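Local coordinates for mandelate racemase/muconate lactonizing enzyme-like protein (Roseovarius sp. TM1035, PDB 3RCY), which probably catalyses a magnesium-assisted reaction on a carboxylate substrate, as a member of the mandelate racemase/muconate lactonizing enzyme branch of the enolase superfamily, at residues G20-I25 with H386-E391; E40-S45 with A309-A314; H179-T184 with G212-A217. All coordinates share one frame; numbering follows the deposited sequence.

Contacts 1 and 2 are neighbours, their centres 10 Å apart, and they touch directly: I25 O and C41 N lie 2.9 Å apart where strands 24-31 and 36-41 pair, and H386 NE2 comes within 3.0 Å of Y313 O. Together they join the N-terminal domain to the C-terminal tail and to the barrel. Contact 3 lies elsewhere in the barrel, its centre 22 Å from that of contact 1 and 25 Å from that of contact 2. One side chain of each contact lies near the magnesium ion: that of H311 (contact 2) at about 4 Å, that of L387 (contact 1) at about 8 Å and that of Q213 (contact 3) at about 9 Å.

Contact 1 (G20-I25 with H386-E391); sequences GGRYWI and HLEMQE
H386 is held against R22 and Y23 by two hydrogen bonds, one at its carbonyl and one at its ring. R22 N donates to H386 O at 3.2 Å. H386 ND1 donates to Y23 O, also at 3.2 Å, with the acceptor tilted out of the imidazole plane. CG of H386 stands anti to the backbone N (chi1 161°), which carries the ring into the loop, where H386 CE1 meets G20 O edge-on at 2.9 Å. A CB on G21 would run into H386 CE1, and the backbone angles of G21 already call for glycine. H386 CB also lies over one face of the Y23 ring, offset toward its rim, a CH-pi contact 4.2 Å from the centroid. Residues 20-23 form the loop leading into strand 24-31 of the three-stranded antiparallel sheet, so the contact ties the N-terminal domain to the chain's C-terminal tail, which in this superfamily commonly completes the capping domain. Further out, R22 NH2 and E388 OE1 are 3.7 Å apart, a long salt bridge of charges alone, since the oxygen lies well out of the guanidinium plane. Both side chains have firmer partners on L385: its O takes R22 NH1, its N gives to E388 OE2. The loop itself is braced by W24 NE1, which donates to G20 O at 2.8 Å, and L387 packs on F83 of a second subunit.

Contact 2 (E40-S45 with A309-A314); sequences ECYAAS and APHLYA
The backbones at Y42 and A314 stay apart, with CA of Y42 and CA of A314 7.6 Å from each other, so side chains have to span the interval. Y42 does most of this. Its CG is anti to the backbone N (chi1 -163°), which sends the ring across to the loop, where CE1 of Y42 meets Y313 O at 3.3 Å, the oxygen lying near the ring plane at its edge. The methyl group of A314 sits obliquely to the same ring, A314 CB 3.9 Å from Y42 CD1. Beyond them the Y42 hydroxyl reaches the edge of the H311 imidazole, Y42 OH to CE1 of H311 being 3.4 Å; the two rings lie obliquely, centroids 5.6 Å apart and planes at 57°. Residues 309-314 follow strand 307-308 at the C-terminal mouth of the barrel, where this superfamily gathers its active-site residues. H311, in the loop after strand 307-308, sits in a place that probably matches that of the catalytic histidine of mandelate racemase, and its side chain also packs on E261, a residue of the magnesium site. With an alanine in place of Y42, the CE1 edge of H311 would probably lose its neighbour, and a gap would be likely to open beside A314 CB. The other contribution from the N-terminal domain is E40, whose chain, extended beyond CG, lays OE2 of E40 3.4 Å from A314 CB. That oxygen accepts a hydrogen bond from G315 N while OE1 takes E318 N, so the carboxylate spans the beginning of helix 316-327, a position whose helix dipole would probably favour a negative charge. H386 closes on Y42 from the tail, their planes steeply inclined at about 75°.

Contact 3 (H179-T184 with G212-A217); sequences HMPAMT and GQFTTA
Two backbone hydrogen bonds pair H179 with the loop around F214. H179 N donates to Q213 O at 2.9 Å, and T215 N returns a bond to H179 O at 3.1 Å. The result is a single beta bridge, with a CA-H...O contact from F214 CA to H179 O (3.3 Å) between the two bonds. Aromatic contacts come next. H179 CG lies between its backbone N and carbonyl carbon (chi1 63°), folding the imidazole back so that Q213 O stands 3.2 Å above one face of the H179 ring, offset toward the rim; its angle is too poor for a hydrogen bond with H179 ND1. The edge of F214 is turned toward the H179 face in an offset T-shaped pair, centroids 5.4 Å apart and planes at 75°. Each segment runs from a loop after a barrel strand into the start of the next helix: residues 179-184 follow strand 164-167 and enter helix 183-200, while residues 212-217 follow strand 205-208 and enter helix 216-226, so the bridge links successive beta-alpha units of the barrel. Apolar packing fills in around it. P181 CB rests 3.6 Å from F214 CE1, and M180, bent at its second and third torsions, brings M180 CE to 4.1 Å from A217 CB. T215, at the N-cap of helix 216-226, caps G218 N with OG1. At the subunit interface, F214 O accepts a hydrogen bond from N305 of a third subunit.

Contact 1 (G20-I25 with H386-E391)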
loop_
_atom_site.group_PDB
_atom_site.type_symbol
_atom_site.label_atom_id
_atom_site.label_comp_id
_atom_site.label_asym_id
_atom_site.label_seq_id
_atom_site.Cartn_x
_atom_site.Cartn_y
_atom_site.Cartn_z
ATOM N N GLY A 20 27.589 -6.964 -33.040
ATOM C CA GLY A 20 27.449 -8.096 -32.142
ATOM C C GLY A 20 28.539 -8.168 -31.080
ATOM O O GLY A 20 28.534 -9.089 -30.264
ATOM N N GLY A 21 29.469 -7.210 -31.088
ATOM C CA GLY A 21 30.477 -7.090 -30.022
ATOM C C GLY A 21 31.868 -7.592 -30.387
ATOM O O GLY A 21 32.094 -8.065 -31.502
ATOM N N ARG A 22 32.799 -7.500 -29.437
ATOM C CA ARG A 22 34.214 -7.817 -29.695
ATOM C C ARG A 22 34.497 -9.309 -29.889
ATOM O O ARG A 22 35.387 -9.675 -30.659
ATOM C CB ARG A 22 35.115 -7.257 -28.587
ATOM C CG ARG A 22 35.353 -5.755 -28.670
ATOM C CD ARG A 22 36.438 -5.322 -27.681
ATOM N NE ARG A 22 36.730 -3.891 -27.773
ATOM C CZ ARG A 22 36.025 -2.931 -27.175
ATOM N NH1 ARG A 22 34.962 -3.229 -26.428
ATOM N NH2 ARG A 22 36.381 -1.663 -27.331
ATOM N N TYR A 23 33.757 -10.163 -29.184
ATOM C CA TYR A 23 33.942 -11.613 -29.286
ATOM C C TYR A 23 32.688 -12.340 -28.823
ATOM O O TYR A 23 31.894 -11.797 -28.039
ATOM C CB TYR A 23 35.164 -12.092 -28.465
ATOM C CG TYR A 23 35.084 -11.670 -27.015
ATOM C CD1 TYR A 23 34.304 -12.388 -26.105
ATOM C CD2 TYR A 23 35.759 -10.527 -26.558
ATOM C CE1 TYR A 23 34.191 -11.989 -24.791
ATOM C CE2 TYR A 23 35.660 -10.124 -25.229
ATOM C CZ TYR A 23 34.868 -10.859 -24.351
ATOM O OH TYR A 23 34.739 -10.475 -23.028
ATOM N N TRP A 24 32.526 -13.569 -29.307
ATOM C CA TRP A 24 31.437 -14.445 -28.888
ATOM C C TRP A 24 32.026 -15.696 -28.257
ATOM O O TRP A 24 33.034 -16.220 -28.729
ATOM C CB TRP A 24 30.552 -14.830 -30.078
ATOM C CG TRP A 24 29.961 -13.656 -30.808
ATOM C CD1 TRP A 24 29.618 -12.442 -30.277
ATOM C CD2 TRP A 24 29.630 -13.592 -32.198
ATOM N NE1 TRP A 24 29.102 -11.625 -31.256
ATOM C CE2 TRP A 24 29.097 -12.305 -32.444
ATOM C CE3 TRP A 24 29.728 -14.498 -33.260
ATOM C CZ2 TRP A 24 28.667 -11.900 -33.711
ATOM C CZ3 TRP A 24 29.292 -14.096 -34.522
ATOM C CH2 TRP A 24 28.776 -12.807 -34.736
ATOM N N ILE A 25 31.399 -16.163 -27.184
ATOM C CA ILE A 25 31.889 -17.334 -26.462
ATOM C C ILE A 25 31.003 -18.519 -26.807
ATOM O O ILE A 25 29.882 -18.636 -26.308
ATOM C CB ILE A 25 31.933 -17.110 -24.925
ATOM C CG1 ILE A 25 32.830 -15.909 -24.582
ATOM C CG2 ILE A 25 32.443 -18.375 -24.218
ATOM C CD1 ILE A 25 32.642 -15.374 -23.151
ATOM N N HIS A 386 33.632 -7.784 -24.162
ATOM C CA HIS A 386 32.650 -7.875 -25.236
ATOM C C HIS A 386 32.025 -6.499 -25.519
ATOM O O HIS A 386 31.945 -6.074 -26.676
ATOM C CB HIS A 386 31.598 -8.935 -24.881
ATOM C CG HIS A 386 30.318 -8.810 -25.647
ATOM N ND1 HIS A 386 30.170 -9.274 -26.937
ATOM C CD2 HIS A 386 29.119 -8.283 -25.297
ATOM C CE1 HIS A 386 28.936 -9.039 -27.348
ATOM N NE2 HIS A 386 28.282 -8.428 -26.376
ATOM N N LEU A 387 31.605 -5.824 -24.448
ATOM C CA LEU A 387 31.214 -4.412 -24.462
ATOM C C LEU A 387 31.874 -3.743 -23.265
ATOM O O LEU A 387 32.272 -4.432 -22.327
ATOM C CB LEU A 387 29.696 -4.261 -24.334
ATOM C CG LEU A 387 28.836 -4.655 -25.535
ATOM C CD1 LEU A 387 27.390 -4.866 -25.085
ATOM C CD2 LEU A 387 28.927 -3.611 -26.647
ATOM N N GLU A 388 31.975 -2.415 -23.284
ATOM C CA GLU A 388 32.617 -1.672 -22.188
ATOM C C GLU A 388 31.868 -0.392 -21.834
ATOM O O GLU A 388 31.167 0.170 -22.676
ATOM C CB GLU A 388 34.084 -1.359 -22.523
ATOM C CG GLU A 388 35.004 -2.570 -22.401
ATOM C CD GLU A 388 36.390 -2.354 -22.988
ATOM O OE1 GLU A 388 36.605 -1.340 -23.691
ATOM O OE2 GLU A 388 37.265 -3.214 -22.747
ATOM N N MET A 389 32.014 0.052 -20.585
ATOM C CA MET A 389 31.389 1.297 -20.115
ATOM C C MET A 389 32.412 2.414 -19.945
ATOM O O MET A 389 33.436 2.236 -19.288
ATOM C CB MET A 389 30.623 1.084 -18.798
ATOM C CG MET A 389 29.433 0.146 -18.920
ATOM S SD MET A 389 28.356 0.095 -17.480
ATOM C CE MET A 389 27.149 1.363 -17.884
ATOM N N GLN A 390 32.106 3.564 -20.541
ATOM C CA GLN A 390 32.933 4.776 -20.481
ATOM C C GLN A 390 33.322 5.181 -19.053
ATOM O O GLN A 390 32.541 4.998 -18.119
ATOM C CB GLN A 390 32.151 5.925 -21.126
ATOM C CG GLN A 390 32.997 6.986 -21.787
ATOM C CD GLN A 390 32.149 8.007 -22.521
ATOM O OE1 GLN A 390 31.887 7.863 -23.715
ATOM N NE2 GLN A 390 31.703 9.036 -21.806
ATOM N N GLU A 391 34.529 5.729 -18.892
ATOM C CA GLU A 391 34.924 6.338 -17.615
ATOM C C GLU A 391 34.606 7.839 -17.570
ATOM O O GLU A 391 34.098 8.336 -16.559
ATOM C CB GLU A 391 36.404 6.077 -17.273
ATOM C CG GLU A 391 36.833 6.711 -15.937
ATOM C CD GLU A 391 37.995 6.004 -15.261
ATOM O OE1 GLU A 391 38.028 4.755 -15.244
ATOM O OE2 GLU A 391 38.868 6.711 -14.722
#

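Contact 2 (E40-S45 with A309-A314)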
loop_
_atom_site.group_PDB
_atom_site.type_symbol
_atom_site.label_atom_id
_atom_site.label_comp_id
_atom_site.label_asym_id
_atom_site.label_seq_id
_atom_site.Cartn_x
_atom_site.Cartn_y
_atom_site.Cartn_z
ATOM N N GLU A 40 25.973 -20.789 -26.515
ATOM C CA GLU A 40 26.699 -19.525 -26.497
ATOM C C GLU A 40 26.540 -18.848 -25.138
ATOM O O GLU A 40 25.422 -18.716 -24.637
ATOM C CB GLU A 40 26.217 -18.620 -27.636
ATOM C CG GLU A 40 26.903 -17.261 -27.677
ATOM C CD GLU A 40 26.718 -16.525 -28.994
ATOM O OE1 GLU A 40 26.070 -17.059 -29.931
ATOM O OE2 GLU A 40 27.235 -15.387 -29.077
ATOM N N CYS A 41 27.662 -18.470 -24.527
ATOM C CA CYS A 41 27.637 -17.777 -23.238
ATOM C C CYS A 41 27.675 -16.268 -23.431
ATOM O O CYS A 41 28.361 -15.763 -24.319
ATOM C CB CYS A 41 28.812 -18.205 -22.354
ATOM S SG CYS A 41 28.837 -19.964 -21.971
ATOM N N TYR A 42 26.935 -15.560 -22.589
ATOM C CA TYR A 42 26.893 -14.111 -22.616
ATOM C C TYR A 42 27.312 -13.621 -21.232
ATOM O O TYR A 42 26.505 -13.595 -20.290
ATOM C CB TYR A 42 25.486 -13.633 -23.000
ATOM C CG TYR A 42 25.414 -12.183 -23.442
ATOM C CD1 TYR A 42 25.953 -11.778 -24.667
ATOM C CD2 TYR A 42 24.796 -11.223 -22.644
ATOM C CE1 TYR A 42 25.889 -10.450 -25.081
ATOM C CE2 TYR A 42 24.723 -9.889 -23.046
ATOM C CZ TYR A 42 25.269 -9.514 -24.268
ATOM O OH TYR A 42 25.205 -8.200 -24.672
ATOM N N ALA A 43 28.593 -13.280 -21.108
ATOM C CA ALA A 43 29.193 -12.914 -19.832
ATOM C C ALA A 43 30.521 -12.196 -20.074
ATOM O O ALA A 43 31.450 -12.779 -20.643
ATOM C CB ALA A 43 29.415 -14.162 -18.984
ATOM N N ALA A 44 30.604 -10.934 -19.660
ATOM C CA ALA A 44 31.820 -10.145 -19.879
ATOM C C ALA A 44 32.214 -9.266 -18.696
ATOM O O ALA A 44 32.889 -8.258 -18.881
ATOM C CB ALA A 44 31.695 -9.304 -21.136
ATOM N N SER A 45 31.827 -9.647 -17.482
ATOM C CA SER A 45 32.330 -8.944 -16.293
ATOM C C SER A 45 33.848 -9.104 -16.226
ATOM O O SER A 45 34.558 -8.198 -15.793
ATOM C CB SER A 45 31.695 -9.480 -15.009
ATOM O OG SER A 45 30.285 -9.589 -15.144
ATOM N N ALA A 309 10.821 -10.253 -25.487
ATOM C CA ALA A 309 11.548 -9.836 -26.680
ATOM C C ALA A 309 13.022 -10.196 -26.481
ATOM O O ALA A 309 13.797 -9.364 -26.017
ATOM C CB ALA A 309 11.360 -8.333 -26.935
ATOM N N PRO A 310 13.404 -11.453 -26.805
ATOM C CA PRO A 310 14.749 -11.981 -26.540
ATOM C C PRO A 310 15.862 -11.071 -27.071
ATOM O O PRO A 310 15.834 -10.656 -28.232
ATOM C CB PRO A 310 14.753 -13.326 -27.275
ATOM C CG PRO A 310 13.311 -13.735 -27.304
ATOM C CD PRO A 310 12.553 -12.450 -27.488
ATOM N N HIS A 311 16.811 -10.755 -26.199
ATOM C CA HIS A 311 17.939 -9.889 -26.522
ATOM C C HIS A 311 18.921 -10.574 -27.458
ATOM O O HIS A 311 19.172 -11.774 -27.329
ATOM C CB HIS A 311 18.686 -9.515 -25.230
ATOM C CG HIS A 311 19.876 -8.632 -25.448
ATOM N ND1 HIS A 311 21.165 -9.116 -25.516
ATOM C CD2 HIS A 311 19.969 -7.292 -25.628
ATOM C CE1 HIS A 311 22.004 -8.111 -25.703
ATOM N NE2 HIS A 311 21.302 -6.993 -25.775
ATOM N N LEU A 312 19.481 -9.806 -28.390
ATOM C CA LEU A 312 20.639 -10.267 -29.151
ATOM C C LEU A 312 21.639 -9.150 -29.402
ATOM O O LEU A 312 21.397 -8.253 -30.210
ATOM C CB LEU A 312 20.239 -10.924 -30.491
ATOM C CG LEU A 312 21.460 -11.529 -31.218
ATOM C CD1 LEU A 312 21.889 -12.870 -30.603
ATOM C CD2 LEU A 312 21.238 -11.679 -32.710
ATOM N N TYR A 313 22.758 -9.194 -28.692
ATOM C CA TYR A 313 23.944 -8.489 -29.155
ATOM C C TYR A 313 25.111 -9.442 -29.014
ATOM O O TYR A 313 25.998 -9.254 -28.184
ATOM C CB TYR A 313 24.189 -7.145 -28.443
ATOM C CG TYR A 313 25.040 -6.246 -29.310
ATOM C CD1 TYR A 313 24.520 -5.708 -30.491
ATOM C CD2 TYR A 313 26.377 -5.987 -28.996
ATOM C CE1 TYR A 313 25.296 -4.909 -31.323
ATOM C CE2 TYR A 313 27.169 -5.179 -29.823
ATOM C CZ TYR A 313 26.618 -4.648 -30.985
ATOM O OH TYR A 313 27.376 -3.861 -31.825
ATOM N N ALA A 314 25.075 -10.481 -29.839
ATOM C CA ALA A 314 25.980 -11.610 -29.735
ATOM C C ALA A 314 25.863 -12.423 -31.022
ATOM O O ALA A 314 25.347 -11.926 -32.027
ATOM C CB ALA A 314 25.624 -12.454 -28.515
#

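Contact 3 (H179-T184 with G212-A217)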
loop_
_atom_site.group_PDB
_atom_site.type_symbol
_atom_site.label_atom_id
_atom_site.label_comp_id
_atom_site.label_asym_id
_atom_site.label_seq_id
_atom_site.Cartn_x
_atom_site.Cartn_y
_atom_site.Cartn_z
ATOM N N HIS A 179 22.984 9.248 -14.888
ATOM C CA HIS A 179 23.235 10.686 -14.965
ATOM C C HIS A 179 22.039 11.404 -15.575
ATOM O O HIS A 179 21.129 10.766 -16.105
ATOM C CB HIS A 179 24.543 11.013 -15.726
ATOM C CG HIS A 179 24.543 10.580 -17.163
ATOM N ND1 HIS A 179 25.211 9.457 -17.602
ATOM C CD2 HIS A 179 23.966 11.126 -18.261
ATOM C CE1 HIS A 179 25.042 9.327 -18.907
ATOM N NE2 HIS A 179 24.285 10.324 -19.329
ATOM N N MET A 180 22.035 12.728 -15.486
ATOM C CA MET A 180 20.992 13.531 -16.115
ATOM C C MET A 180 21.390 13.772 -17.571
ATOM O O MET A 180 22.533 14.137 -17.836
ATOM C CB MET A 180 20.831 14.857 -15.357
ATOM C CG MET A 180 19.743 15.789 -15.885
ATOM S SD MET A 180 18.068 15.248 -15.498
ATOM C CE MET A 180 17.931 15.670 -13.746
ATOM N N PRO A 181 20.463 13.556 -18.527
ATOM C CA PRO A 181 20.803 13.872 -19.921
ATOM C C PRO A 181 21.121 15.357 -20.099
ATOM O O PRO A 181 20.564 16.209 -19.394
ATOM C CB PRO A 181 19.516 13.529 -20.689
ATOM C CG PRO A 181 18.413 13.650 -19.646
ATOM C CD PRO A 181 19.062 13.114 -18.390
ATOM N N ALA A 182 22.021 15.657 -21.033
ATOM C CA ALA A 182 22.238 17.026 -21.478
ATOM C C ALA A 182 21.010 17.448 -22.292
ATOM O O ALA A 182 20.297 16.585 -22.801
ATOM C CB ALA A 182 23.484 17.087 -22.323
ATOM N N MET A 183 20.757 18.756 -22.401
ATOM C CA MET A 183 19.682 19.264 -23.261
ATOM C C MET A 183 19.864 18.806 -24.708
ATOM O O MET A 183 18.888 18.524 -25.401
ATOM C CB MET A 183 19.588 20.796 -23.206
ATOM C CG MET A 183 18.774 21.353 -22.031
ATOM S SD MET A 183 17.065 20.746 -21.916
ATOM C CE MET A 183 16.381 21.313 -23.477
ATOM N N THR A 184 21.115 18.719 -25.148
ATOM C CA THR A 184 21.435 18.209 -26.484
ATOM C C THR A 184 21.077 16.728 -26.671
ATOM O O THR A 184 20.697 16.333 -27.766
ATOM C CB THR A 184 22.918 18.428 -26.847
ATOM O OG1 THR A 184 23.734 17.927 -25.789
ATOM C CG2 THR A 184 23.214 19.920 -27.061
ATOM N N GLY A 212 20.504 2.227 -20.152
ATOM C CA GLY A 212 20.589 2.426 -18.704
ATOM C C GLY A 212 21.446 3.601 -18.262
ATOM O O GLY A 212 22.034 3.558 -17.169
ATOM N N GLN A 213 21.498 4.650 -19.085
ATOM C CA GLN A 213 22.363 5.817 -18.845
ATOM C C GLN A 213 21.916 6.694 -17.679
ATOM O O GLN A 213 22.723 7.437 -17.114
ATOM C CB GLN A 213 22.395 6.747 -20.067
ATOM C CG GLN A 213 23.021 6.197 -21.323
ATOM C CD GLN A 213 21.987 5.709 -22.318
ATOM O OE1 GLN A 213 21.052 4.981 -21.962
ATOM N NE2 GLN A 213 22.156 6.099 -23.580
ATOM N N PHE A 214 20.632 6.638 -17.342
ATOM C CA PHE A 214 20.005 7.758 -16.644
ATOM C C PHE A 214 19.568 7.536 -15.208
ATOM O O PHE A 214 19.262 6.422 -14.787
ATOM C CB PHE A 214 18.827 8.277 -17.477
ATOM C CG PHE A 214 19.226 8.671 -18.860
ATOM C CD1 PHE A 214 20.145 9.705 -19.058
ATOM C CD2 PHE A 214 18.731 7.986 -19.965
ATOM C CE1 PHE A 214 20.555 10.060 -20.338
ATOM C CE2 PHE A 214 19.134 8.340 -21.250
ATOM C CZ PHE A 214 20.041 9.382 -21.434
ATOM N N THR A 215 19.541 8.638 -14.468
ATOM C CA THR A 215 18.861 8.681 -13.187
ATOM C C THR A 215 17.375 8.551 -13.498
ATOM O O THR A 215 16.961 8.752 -14.633
ATOM C CB THR A 215 19.115 10.011 -12.463
ATOM O OG1 THR A 215 18.713 11.093 -13.306
ATOM C CG2 THR A 215 20.596 10.158 -12.128
ATOM N N THR A 216 16.584 8.218 -12.488
ATOM C CA THR A 216 15.133 8.152 -12.628
ATOM C C THR A 216 14.601 9.479 -13.164
ATOM O O THR A 216 13.820 9.513 -14.123
ATOM C CB THR A 216 14.493 7.839 -11.266
ATOM O OG1 THR A 216 15.176 6.725 -10.679
ATOM C CG2 THR A 216 13.007 7.503 -11.417
ATOM N N ALA A 217 15.053 10.566 -12.544
ATOM C CA ALA A 217 14.695 11.924 -12.946
ATOM C C ALA A 217 15.017 12.182 -14.420
ATOM O O ALA A 217 14.182 12.700 -15.174
ATOM C CB ALA A 217 15.429 12.925 -12.068
#